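Local coordinates for phosphatidylinositol-specific phospholipase C1 (Streptomyces antibioticus, PDB 3H4X), which belongs to the calcium-dependent phosphoinositide phospholipase C family and folds as a TIM barrel, at residues E212-L217 with A231-H236; I128-G133 with F191-G196; H167-E172 with R253-V258. All blocks are in the same frame, centred on the assembly; numbering follows the deposited sequence.

Contact 1: residues E212-L217 with A231-H236; sequences EYAGHL and AFPAVH
Tyr213, Ala214 and Leu217 face Pro233 and Ala231 in a wholly buried meeting of helix and strand. The apolar contacts centre on the ring of Pro233. Leu217 reaches it tip to tip, with CD1 3.6 Å from Pro233 CD, while Tyr213 crosses it at about a right angle and brings the same proline atom to its aromatic edge, near the ring plane, with CD2 3.8 Å from CD. Ala214 completes the group more loosely, its CB 4.2 Å from Pro233 CG. This is the packing of a beta-alpha-beta unit: strand 189-195, helix 209-222 and strand 232-236 follow one another, and the helix lies against the strand it leads into, their N-to-C directions 135° apart and the axes of the short segments 8.3 Å apart at closest approach. Polar contacts gather at the far end of the tyrosine. With CG anti to the backbone N (chi1 -163°), the ring extends to Ala231, whose N gives a weak hydrogen bond to Tyr213 OH (3.2 Å, 135° at the hydrogen). The stronger partner of that hydroxyl is Asp146, which also binds His216 NE2; His216 CD2 lies 3.7 Å above one face of the Tyr213 ring, toward its rim. Ala231 O, 3.1 Å from Tyr213 CE2, is buried here without a hydrogen-bond partner.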
loop_
_atom_site.group_PDB
_atom_site.type_symbol
_atom_site.label_atom_id
_atom_site.label_comp_id
_atom_site.label_asym_id
_atom_site.label_seq_id
_atom_site.Cartn_x
_atom_site.Cartn_y
_atom_site.Cartn_z
ATOM N N GLU A 212 -4.969 0.592 15.521
ATOM C CA GLU A 212 -6.371 0.931 15.345
ATOM C C GLU A 212 -7.011 0.090 14.244
ATOM O O GLU A 212 -8.097 -0.460 14.426
ATOM C CB GLU A 212 -6.544 2.421 15.054
ATOM C CG GLU A 212 -7.988 2.855 15.052
ATOM C CD GLU A 212 -8.161 4.361 15.063
ATOM O OE1 GLU A 212 -7.150 5.084 15.170
ATOM O OE2 GLU A 212 -9.319 4.816 14.968
ATOM N N TYR A 213 -6.350 -0.014 13.096
ATOM C CA TYR A 213 -6.953 -0.766 12.004
ATOM C C TYR A 213 -6.902 -2.283 12.227
ATOM O O TYR A 213 -7.863 -2.992 11.937
ATOM C CB TYR A 213 -6.379 -0.369 10.640
ATOM C CG TYR A 213 -7.268 -0.823 9.504
ATOM C CD1 TYR A 213 -8.311 -0.024 9.042
ATOM C CD2 TYR A 213 -7.095 -2.069 8.922
ATOM C CE1 TYR A 213 -9.142 -0.451 8.014
ATOM C CE2 TYR A 213 -7.913 -2.500 7.899
ATOM C CZ TYR A 213 -8.933 -1.694 7.450
ATOM O OH TYR A 213 -9.736 -2.153 6.432
ATOM N N ALA A 214 -5.797 -2.779 12.772
ATOM C CA ALA A 214 -5.716 -4.197 13.101
ATOM C C ALA A 214 -6.781 -4.577 14.131
ATOM O O ALA A 214 -7.393 -5.639 14.037
ATOM C CB ALA A 214 -4.332 -4.564 13.602
ATOM N N GLY A 215 -7.000 -3.706 15.109
ATOM C CA GLY A 215 -8.048 -3.937 16.101
ATOM C C GLY A 215 -9.425 -3.985 15.464
ATOM O O GLY A 215 -10.286 -4.776 15.852
ATOM N N HIS A 216 -9.622 -3.131 14.468
ATOM C CA HIS A 216 -10.838 -3.107 13.672
ATOM C C HIS A 216 -11.060 -4.444 12.953
ATOM O O HIS A 216 -12.166 -4.985 12.974
ATOM C CB HIS A 216 -10.740 -1.920 12.712
ATOM C CG HIS A 216 -11.751 -1.912 11.612
ATOM N ND1 HIS A 216 -13.096 -1.704 11.826
ATOM C CD2 HIS A 216 -11.593 -2.012 10.271
ATOM C CE1 HIS A 216 -13.729 -1.709 10.665
ATOM N NE2 HIS A 216 -12.837 -1.893 9.707
ATOM N N LEU A 217 -10.015 -4.994 12.339
ATOM C CA LEU A 217 -10.141 -6.299 11.691
ATOM C C LEU A 217 -10.481 -7.388 12.704
ATOM O O LEU A 217 -11.334 -8.239 12.459
ATOM C CB LEU A 217 -8.866 -6.663 10.932
ATOM C CG LEU A 217 -8.502 -5.769 9.745
ATOM C CD1 LEU A 217 -7.305 -6.351 9.022
ATOM C CD2 LEU A 217 -9.676 -5.595 8.787
ATOM N N ALA A 231 -8.635 -3.158 3.615
ATOM C CA ALA A 231 -7.203 -2.865 3.620
ATOM C C ALA A 231 -6.413 -3.768 4.553
ATOM O O ALA A 231 -6.945 -4.289 5.537
ATOM C CB ALA A 231 -6.972 -1.407 3.992
ATOM N N PHE A 232 -5.133 -3.929 4.239
ATOM C CA PHE A 232 -4.207 -4.681 5.068
ATOM C C PHE A 232 -3.316 -3.723 5.851
ATOM O O PHE A 232 -2.555 -2.960 5.261
ATOM C CB PHE A 232 -3.333 -5.560 4.180
ATOM C CG PHE A 232 -4.086 -6.653 3.489
ATOM C CD1 PHE A 232 -4.204 -7.901 4.078
ATOM C CD2 PHE A 232 -4.680 -6.442 2.254
ATOM C CE1 PHE A 232 -4.895 -8.916 3.455
ATOM C CE2 PHE A 232 -5.379 -7.458 1.624
ATOM C CZ PHE A 232 -5.482 -8.696 2.225
ATOM N N PRO A 233 -3.407 -3.751 7.185
ATOM C CA PRO A 233 -2.498 -2.921 7.963
ATOM C C PRO A 233 -1.106 -3.540 7.926
ATOM O O PRO A 233 -0.964 -4.766 7.992
ATOM C CB PRO A 233 -3.081 -2.996 9.374
ATOM C CG PRO A 233 -3.754 -4.316 9.419
ATOM C CD PRO A 233 -4.312 -4.539 8.039
ATOM N N ALA A 234 -0.088 -2.697 7.806
ATOM C CA ALA A 234 1.285 -3.159 7.754
ATOM C C ALA A 234 2.037 -2.783 9.023
ATOM O O ALA A 234 1.714 -1.791 9.683
ATOM C CB ALA A 234 1.988 -2.566 6.544
ATOM N N VAL A 235 3.043 -3.584 9.359
ATOM C CA VAL A 235 3.971 -3.242 10.431
ATOM C C VAL A 235 5.095 -2.418 9.816
ATOM O O VAL A 235 5.884 -2.913 9.010
ATOM C CB VAL A 235 4.536 -4.486 11.127
ATOM C CG1 VAL A 235 5.317 -4.074 12.369
ATOM C CG2 VAL A 235 3.408 -5.443 11.485
ATOM N N HIS A 236 5.149 -1.150 10.198
ATOM C CA HIS A 236 6.020 -0.178 9.560
ATOM C C HIS A 236 7.269 0.033 10.399
ATOM O O HIS A 236 7.182 0.291 11.601
ATOM C CB HIS A 236 5.236 1.121 9.393
ATOM C CG HIS A 236 6.008 2.252 8.791
ATOM N ND1 HIS A 236 6.670 2.167 7.584
ATOM C CD2 HIS A 236 6.165 3.525 9.218
ATOM C CE1 HIS A 236 7.224 3.336 7.308
ATOM N NE2 HIS A 236 6.934 4.175 8.286
#

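Contact 2: residues I128-G133 with F191-G196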
loop_
_atom_site.group_PDB
_atom_site.type_symbol
_atom_site.label_atom_id
_atom_site.label_comp_id
_atom_site.label_asym_id
_atom_site.label_seq_id
_atom_site.Cartn_x
_atom_site.Cartn_y
_atom_site.Cartn_z
ATOM N N ILE A 128 -1.237 3.405 1.538
ATOM C CA ILE A 128 -1.767 4.605 2.142
ATOM C C ILE A 128 -1.016 4.892 3.428
ATOM O O ILE A 128 -1.049 4.087 4.367
ATOM C CB ILE A 128 -3.247 4.420 2.493
ATOM C CG1 ILE A 128 -4.032 3.895 1.284
ATOM C CG2 ILE A 128 -3.815 5.697 3.103
ATOM C CD1 ILE A 128 -4.039 4.808 0.105
ATOM N N GLU A 129 -0.332 6.030 3.474
ATOM C CA GLU A 129 0.193 6.517 4.736
ATOM C C GLU A 129 -0.836 7.458 5.336
ATOM O O GLU A 129 -1.170 8.491 4.743
ATOM C CB GLU A 129 1.532 7.238 4.559
ATOM C CG GLU A 129 2.058 7.801 5.881
ATOM C CD GLU A 129 3.404 8.499 5.771
ATOM O OE1 GLU A 129 4.237 8.092 4.935
ATOM O OE2 GLU A 129 3.641 9.451 6.547
ATOM N N MET A 130 -1.350 7.094 6.505
ATOM C CA MET A 130 -2.286 7.944 7.222
ATOM C C MET A 130 -1.450 8.948 8.003
ATOM O O MET A 130 -1.053 8.692 9.145
ATOM C CB MET A 130 -3.153 7.107 8.160
ATOM C CG MET A 130 -3.988 6.044 7.465
ATOM S SD MET A 130 -5.136 6.715 6.250
ATOM C CE MET A 130 -5.673 8.180 7.124
ATOM N N LYS A 131 -1.157 10.079 7.366
ATOM C CA LYS A 131 -0.190 11.045 7.891
ATOM C C LYS A 131 -0.423 11.352 9.361
ATOM O O LYS A 131 0.517 11.371 10.167
ATOM C CB LYS A 131 -0.243 12.348 7.086
ATOM C CG LYS A 131 0.201 12.233 5.641
ATOM C CD LYS A 131 1.600 11.680 5.503
ATOM C CE LYS A 131 2.624 12.588 6.138
ATOM N NZ LYS A 131 4.004 12.141 5.784
ATOM N N ASP A 132 -1.684 11.599 9.693
ATOM C CA ASP A 132 -2.076 12.002 11.034
ATOM C C ASP A 132 -2.992 10.972 11.692
ATOM O O ASP A 132 -3.762 11.301 12.596
ATOM C CB ASP A 132 -2.758 13.376 10.994
ATOM C CG ASP A 132 -3.976 13.406 10.076
ATOM O OD1 ASP A 132 -4.305 12.360 9.476
ATOM O OD2 ASP A 132 -4.618 14.472 9.952
ATOM N N GLY A 133 -2.895 9.722 11.247
ATOM C CA GLY A 133 -3.711 8.642 11.793
ATOM C C GLY A 133 -5.175 8.762 11.409
ATOM O O GLY A 133 -5.530 9.515 10.503
ATOM N N PHE A 191 -5.122 -2.604 -0.793
ATOM C CA PHE A 191 -4.730 -1.445 -0.008
ATOM C C PHE A 191 -3.852 -1.869 1.156
ATOM O O PHE A 191 -4.134 -2.868 1.820
ATOM C CB PHE A 191 -5.963 -0.715 0.532
ATOM C CG PHE A 191 -6.753 -0.003 -0.521
ATOM C CD1 PHE A 191 -6.544 1.342 -0.768
ATOM C CD2 PHE A 191 -7.703 -0.675 -1.269
ATOM C CE1 PHE A 191 -7.255 2.002 -1.746
ATOM C CE2 PHE A 191 -8.421 -0.017 -2.248
ATOM C CZ PHE A 191 -8.196 1.325 -2.483
ATOM N N GLU A 192 -2.795 -1.099 1.392
ATOM C CA GLU A 192 -1.911 -1.248 2.546
ATOM C C GLU A 192 -1.999 0.034 3.367
ATOM O O GLU A 192 -2.011 1.124 2.801
ATOM C CB GLU A 192 -0.462 -1.440 2.078
ATOM C CG GLU A 192 0.571 -1.379 3.202
ATOM C CD GLU A 192 1.994 -1.105 2.722
ATOM O OE1 GLU A 192 2.231 -0.961 1.500
ATOM O OE2 GLU A 192 2.887 -1.023 3.597
ATOM N N LEU A 193 -2.070 -0.088 4.688
ATOM C CA LEU A 193 -2.054 1.078 5.567
ATOM C C LEU A 193 -0.793 1.100 6.420
ATOM O O LEU A 193 -0.435 0.084 7.021
ATOM C CB LEU A 193 -3.258 1.040 6.512
ATOM C CG LEU A 193 -4.609 1.443 5.929
ATOM C CD1 LEU A 193 -5.757 0.926 6.783
ATOM C CD2 LEU A 193 -4.693 2.959 5.791
ATOM N N ILE A 194 -0.125 2.251 6.488
ATOM C CA ILE A 194 0.918 2.466 7.492
ATOM C C ILE A 194 0.629 3.725 8.294
ATOM O O ILE A 194 -0.058 4.635 7.816
ATOM C CB ILE A 194 2.349 2.567 6.895
ATOM C CG1 ILE A 194 2.473 3.745 5.921
ATOM C CG2 ILE A 194 2.766 1.254 6.253
ATOM C CD1 ILE A 194 3.915 4.170 5.676
ATOM N N PRO A 195 1.146 3.778 9.532
ATOM C CA PRO A 195 1.037 4.992 10.327
ATOM C C PRO A 195 1.856 6.111 9.698
ATOM O O PRO A 195 2.800 5.852 8.943
ATOM C CB PRO A 195 1.639 4.593 11.683
ATOM C CG PRO A 195 1.655 3.109 11.697
ATOM C CD PRO A 195 1.839 2.704 10.262
ATOM N N GLY A 196 1.506 7.348 10.026
ATOM C CA GLY A 196 2.105 8.503 9.375
ATOM C C GLY A 196 3.128 9.241 10.213
ATOM O O GLY A 196 3.229 9.040 11.426
#
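Ile128 and Glu129 pair in parallel with Leu193 and Ile194, as adjoining strands of the barrel sheet do, and Met130 continues the register with Pro195. Three nearly straight backbone bonds join them: Ile128 N to Glu192 O (2.7 Å), Ile194 N to Ile128 O, and Met130 N to Ile194 O. On the face that carries Ile128 and Met130, Leu193 CD2 touches both, 3.6 Å from Met130 CG, and Tyr213 of helix 209-222 also touches Leu193. Packing is tightest at Gly196, where a side chain would collide with the other segment: its CA comes 3.2 Å from Met130 O and 3.4 Å from Lys131 O in CA-H...O contacts. Glu129 points to the other face. Its CB packs on Ile194 CG1 at 3.9 Å. Trans torsions at chi1 (178°) and chi2 (179°) then carry the extended chain along to Gly196: CG lies 3.6 Å from Gly196 CA and close to Pro195 O, and CD stays close to the same CA. At the tip the oxygens part, OE1 toward Ile194 CD1 and OE2 to 3.4 Å from Gly196 CA. Lys131 NZ meets OE2 from above the carboxylate plane in a salt bridge of 2.8 Å, and Thr197 N donates to the same oxygen. Two donors thus converge on OE2 while OE1 rests against a methyl group, which puts the two oxygens of this buried carboxylate in unlike surroundings.

Contact 3: residues H167-E172 with R253-V258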
loop_
_atom_site.group_PDB
_atom_site.type_symbol
_atom_site.label_atom_id
_atom_site.label_comp_id
_atom_site.label_asym_id
_atom_site.label_seq_id
_atom_site.Cartn_x
_atom_site.Cartn_y
_atom_site.Cartn_z
ATOM N N HIS A 167 -10.699 -19.127 7.402
ATOM C CA HIS A 167 -9.672 -19.228 8.437
ATOM C C HIS A 167 -9.965 -18.287 9.601
ATOM O O HIS A 167 -10.738 -17.337 9.470
ATOM C CB HIS A 167 -8.287 -18.928 7.857
ATOM C CG HIS A 167 -7.780 -19.986 6.926
ATOM N ND1 HIS A 167 -7.147 -21.127 7.373
ATOM C CD2 HIS A 167 -7.806 -20.074 5.576
ATOM C CE1 HIS A 167 -6.810 -21.873 6.336
ATOM N NE2 HIS A 167 -7.199 -21.259 5.235
ATOM N N ALA A 168 -9.343 -18.553 10.743
ATOM C CA ALA A 168 -9.575 -17.743 11.934
ATOM C C ALA A 168 -8.953 -16.352 11.818
ATOM O O ALA A 168 -9.507 -15.378 12.326
ATOM C CB ALA A 168 -9.052 -18.454 13.171
ATOM N N THR A 169 -7.799 -16.267 11.161
ATOM C CA THR A 169 -7.091 -14.997 11.012
ATOM C C THR A 169 -6.381 -14.925 9.667
ATOM O O THR A 169 -6.160 -15.945 9.012
ATOM C CB THR A 169 -6.011 -14.810 12.090
ATOM O OG1 THR A 169 -4.950 -15.745 11.860
ATOM C CG2 THR A 169 -6.583 -14.995 13.492
ATOM N N ALA A 170 -6.005 -13.715 9.271
ATOM C CA ALA A 170 -5.268 -13.512 8.034
ATOM C C ALA A 170 -3.927 -14.237 8.078
ATOM O O ALA A 170 -3.493 -14.818 7.086
ATOM C CB ALA A 170 -5.064 -12.027 7.779
ATOM N N ASP A 171 -3.266 -14.205 9.231
ATOM C CA ASP A 171 -1.981 -14.874 9.368
ATOM C C ASP A 171 -2.111 -16.375 9.133
ATOM O O ASP A 171 -1.298 -16.979 8.433
ATOM C CB ASP A 171 -1.385 -14.637 10.750
ATOM C CG ASP A 171 -0.000 -15.223 10.880
ATOM O OD1 ASP A 171 0.912 -14.730 10.190
ATOM O OD2 ASP A 171 0.171 -16.193 11.652
ATOM N N GLU A 172 -3.125 -16.980 9.740
ATOM C CA GLU A 172 -3.351 -18.406 9.576
ATOM C C GLU A 172 -3.561 -18.723 8.100
ATOM O O GLU A 172 -2.979 -19.666 7.564
ATOM C CB GLU A 172 -4.564 -18.853 10.393
ATOM C CG GLU A 172 -4.936 -20.318 10.225
ATOM C CD GLU A 172 -6.249 -20.662 10.907
ATOM O OE1 GLU A 172 -6.294 -20.644 12.155
ATOM O OE2 GLU A 172 -7.232 -20.959 10.193
ATOM N N ARG A 253 -1.783 -9.370 16.618
ATOM C CA ARG A 253 -0.671 -9.767 15.766
ATOM C C ARG A 253 -1.052 -10.509 14.483
ATOM O O ARG A 253 -0.499 -10.214 13.432
ATOM C CB ARG A 253 0.363 -10.557 16.572
ATOM C CG ARG A 253 0.971 -9.755 17.709
ATOM C CD ARG A 253 1.998 -10.563 18.472
ATOM N NE ARG A 253 2.392 -9.881 19.702
ATOM C CZ ARG A 253 2.784 -10.501 20.808
ATOM N NH1 ARG A 253 2.831 -11.824 20.842
ATOM N NH2 ARG A 253 3.112 -9.795 21.882
ATOM N N PRO A 254 -1.998 -11.461 14.554
ATOM C CA PRO A 254 -2.275 -12.245 13.343
ATOM C C PRO A 254 -3.084 -11.504 12.279
ATOM O O PRO A 254 -3.452 -12.098 11.264
ATOM C CB PRO A 254 -3.052 -13.455 13.870
ATOM C CG PRO A 254 -3.661 -12.987 15.132
ATOM C CD PRO A 254 -2.706 -11.992 15.734
ATOM N N TRP A 255 -3.340 -10.217 12.495
ATOM C CA TRP A 255 -4.014 -9.397 11.494
ATOM C C TRP A 255 -3.026 -8.595 10.656
ATOM O O TRP A 255 -3.428 -7.881 9.741
ATOM C CB TRP A 255 -5.107 -8.536 12.149
ATOM C CG TRP A 255 -6.178 -9.434 12.654
ATOM C CD1 TRP A 255 -6.435 -9.768 13.949
ATOM C CD2 TRP A 255 -7.077 -10.205 11.854
ATOM N NE1 TRP A 255 -7.465 -10.678 14.007
ATOM C CE2 TRP A 255 -7.876 -10.962 12.730
ATOM C CE3 TRP A 255 -7.296 -10.311 10.477
ATOM C CZ2 TRP A 255 -8.880 -11.818 12.275
ATOM C CZ3 TRP A 255 -8.288 -11.165 10.026
ATOM C CH2 TRP A 255 -9.068 -11.906 10.925
ATOM N N PHE A 256 -1.736 -8.763 10.953
ATOM C CA PHE A 256 -0.651 -8.153 10.186
ATOM C C PHE A 256 0.043 -9.204 9.320
ATOM O O PHE A 256 0.712 -10.103 9.840
ATOM C CB PHE A 256 0.389 -7.549 11.126
ATOM C CG PHE A 256 -0.089 -6.352 11.895
ATOM C CD1 PHE A 256 -0.108 -5.095 11.310
ATOM C CD2 PHE A 256 -0.487 -6.476 13.216
ATOM C CE1 PHE A 256 -0.527 -3.988 12.025
ATOM C CE2 PHE A 256 -0.906 -5.371 13.933
ATOM C CZ PHE A 256 -0.926 -4.124 13.335
ATOM N N VAL A 257 -0.102 -9.082 8.005
ATOM C CA VAL A 257 0.588 -9.982 7.083
ATOM C C VAL A 257 1.384 -9.196 6.043
ATOM O O VAL A 257 1.844 -9.749 5.038
ATOM C CB VAL A 257 -0.382 -10.968 6.399
ATOM C CG1 VAL A 257 -1.037 -11.868 7.441
ATOM C CG2 VAL A 257 -1.443 -10.225 5.591
ATOM N N VAL A 258 1.538 -7.899 6.307
ATOM C CA VAL A 258 2.275 -6.979 5.453
ATOM C C VAL A 258 3.254 -6.209 6.331
ATOM O O VAL A 258 2.919 -5.819 7.452
ATOM C CB VAL A 258 1.323 -6.002 4.724
ATOM C CG1 VAL A 258 2.100 -5.084 3.780
ATOM C CG2 VAL A 258 0.249 -6.780 3.975
#
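Thr169 and Ala170 meet Trp255 and Pro254 where the N-terminus of helix 170-177 abuts a short 3-10 turn, 253-255, in the loop that leads into strand 258-262 of the barrel. Thr169 is the N-cap of that helix: its OG1 lies between the backbone N and the carbonyl carbon (chi1 69°), where it accepts from Glu172 N at 3.1 Å. Beside the cap, His167 ND1 donates to Glu172 OE2 at 2.8 Å, a His-carboxylate hydrogen bond that ties the residues before the helix to its first turn. Among the apolar contacts, the indole of Trp255 turns one face to the start of the helix, with Thr169 CA over its six-membered ring in a CH-pi contact, 4.1 Å from the centroid and 27° off the normal. Ala170 N lies over the same face, and Ala170 CB is 3.9 Å from Trp255 CE3. The indole also touches helices 209-222 and 160-164. Pro254 crosses the threonine obliquely, its CB against CB and CG2 of Thr169 and also near OG1, while Val257 CG1 packs on Ala170 CB at 4.0 Å. The carboxylate of Asp171 has its polar partners elsewhere, Tyr281 and Arg244, but its CB lies 3.3 Å from Pro254 O, the oxygen that accepts from Asp171 N at 2.9 Å, in the carbonyl plane.

The three contacts follow neighbouring strands round the barrel, 124-130, 189-195, 232-236 and 258-262. Contacts 1 and 2 have centres about 10 Å apart and share the sheet: strand 189-195 lies between 124-130 and 232-236, with Phe232 N 2.8 Å from Phe191 O and Ala234 N 2.9 Å from Leu193 O. Contact 3 is also about 10 Å, centre to centre, from contact 1, which is nested in the chain loop that contact 3 closes; Val235 N is 2.9 Å from Val258 O. Contacts 2 and 3 lie about 19 Å apart between centres and barely touch. Glu212 and His216 of contact 1, with Pro142, line a pocket holding an acetyl group; an ethanol about 4 Å from the Ile194 side chain of contact 2 is probably from the crystallisation liquor.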